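Local atomic coordinates of RNA-binding protein Unr (Drosophila melanogaster, PDB entry 4QQB), a protein that binds RNA through its cold-shock domains, regulating dosage compensation in both sexes by promoting MSL complex assembly in males and associating with the msl-2 3'-UTR. Residues T5-I10 with I21-R26. Sequence-based numbering, arbitrary orientation.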
# COMPACT_ATOMS: atom_id res chain seq x y z
N THR E 5 7.68 27.00 19.20
CA THR E 5 9.04 26.98 19.78
C THR E 5 10.08 26.34 18.84
O THR E 5 10.35 25.13 18.91
CB THR E 5 9.04 26.34 21.19
OG1 THR E 5 10.39 26.18 21.65
CG2 THR E 5 8.32 24.98 21.23
N ARG E 6 10.67 27.16 17.98
CA ARG E 6 11.62 26.71 16.96
C ARG E 6 13.06 26.69 17.48
O ARG E 6 13.43 27.50 18.32
CB ARG E 6 11.55 27.63 15.73
CG ARG E 6 10.16 27.82 15.17
CD ARG E 6 9.86 26.85 14.03
NE ARG E 6 10.57 27.22 12.81
CZ ARG E 6 10.29 26.75 11.59
NH1 ARG E 6 9.30 25.88 11.40
NH2 ARG E 6 11.00 27.15 10.55
N GLU E 7 13.86 25.75 16.98
CA GLU E 7 15.29 25.69 17.29
C GLU E 7 16.10 25.34 16.03
O GLU E 7 15.53 25.21 14.94
CB GLU E 7 15.57 24.72 18.46
CG GLU E 7 15.08 23.29 18.28
CD GLU E 7 15.78 22.31 19.22
OE1 GLU E 7 17.04 22.28 19.22
OE2 GLU E 7 15.09 21.56 19.94
N THR E 8 17.42 25.20 16.18
CA THR E 8 18.31 25.07 15.03
C THR E 8 19.17 23.81 15.07
O THR E 8 19.43 23.23 16.14
CB THR E 8 19.26 26.27 14.93
OG1 THR E 8 20.22 26.23 15.99
CG2 THR E 8 18.48 27.58 15.01
N GLY E 9 19.64 23.41 13.89
CA GLY E 9 20.48 22.22 13.74
C GLY E 9 21.14 22.12 12.37
O GLY E 9 20.85 22.92 11.46
N ILE E 10 22.03 21.14 12.23
CA ILE E 10 22.75 20.91 10.97
C ILE E 10 22.35 19.56 10.40
O ILE E 10 22.16 18.59 11.14
CB ILE E 10 24.29 20.87 11.18
CG1 ILE E 10 24.75 21.90 12.23
CG2 ILE E 10 25.01 21.08 9.85
CD1 ILE E 10 24.48 23.34 11.88
N ILE E 21 19.31 15.16 11.70
CA ILE E 21 19.72 16.50 12.03
C ILE E 21 20.44 16.53 13.37
O ILE E 21 19.89 16.04 14.36
CB ILE E 21 18.49 17.42 12.11
CG1 ILE E 21 18.00 17.77 10.71
CG2 ILE E 21 18.81 18.69 12.90
CD1 ILE E 21 16.66 18.48 10.68
N GLN E 22 21.65 17.09 13.41
CA GLN E 22 22.30 17.36 14.69
C GLN E 22 21.75 18.67 15.22
O GLN E 22 21.84 19.70 14.54
CB GLN E 22 23.83 17.42 14.59
CG GLN E 22 24.55 16.20 15.16
CD GLN E 22 24.25 15.94 16.63
OE1 GLN E 22 24.37 14.80 17.11
NE2 GLN E 22 23.86 16.98 17.36
N CYS E 23 21.16 18.62 16.41
CA CYS E 23 20.57 19.80 17.03
C CYS E 23 21.64 20.65 17.68
O CYS E 23 22.56 20.12 18.32
CB CYS E 23 19.53 19.39 18.08
SG CYS E 23 18.09 18.52 17.43
N CYS E 24 21.53 21.96 17.53
CA CYS E 24 22.53 22.88 18.07
C CYS E 24 22.28 23.14 19.54
O CYS E 24 23.15 22.86 20.37
CB CYS E 24 22.52 24.19 17.29
SG CYS E 24 23.00 23.96 15.56
N GLU E 25 21.09 23.64 19.86
CA GLU E 25 20.73 23.97 21.24
C GLU E 25 19.93 22.84 21.91
O GLU E 25 18.88 23.06 22.51
CB GLU E 25 19.97 25.30 21.30
CG GLU E 25 18.65 25.34 20.53
CD GLU E 25 18.60 26.47 19.53
OE1 GLU E 25 19.38 26.42 18.56
OE2 GLU E 25 17.78 27.40 19.70
N ARG E 26 20.48 21.63 21.82
CA ARG E 26 19.86 20.40 22.30
C ARG E 26 20.82 19.27 21.95
O ARG E 26 21.29 19.18 20.82
CB ARG E 26 18.51 20.17 21.60
CG ARG E 26 18.02 18.72 21.53
CD ARG E 26 17.03 18.36 22.62
NE ARG E 26 15.66 18.65 22.20
CZ ARG E 26 14.98 19.76 22.49
NH1 ARG E 26 15.51 20.73 23.23
NH2 ARG E 26 13.74 19.91 22.03
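E25 lays its carboxylate alongside E7 and the backbone N of T8, its CD 3.7 Å from E7 CB, the two acidic side chains running antiparallel past one another. The setting is the first beta hairpin of a cold-shock domain, an OB-fold barrel, and it illustrates how a hairpin can pass from backbone pairing to side-chain pairing where one strand ends. I10 and Q22 form an antiparallel hydrogen-bonded pair, with I10 N to Q22 O at 2.7 Å, and C24 N reaches T8 O in a nearly straight bond (172°). Between them G9 and C23 form the non-hydrogen-bonded pair. Beyond C24, E25 OE1 takes over as acceptor: T8 OG1 donates to it nearly along its C-O axis at 2.7 Å, and T8 N adds a weak bond. A chi1 of 71° sets T8 OG1 between the backbone N and the carbonyl carbon, bringing it to that oxygen beside the amide. A valine here would probably leave E25 OE1 with the weak amide bond alone from this strand, freer to turn. E7, whose backbone also bonds F52 of strand 49-56, forms a salt bridge with R26 that rests on charge: its OE2 lies above one guanidinium face, toward the rim, 3.0 Å from R26 NH2.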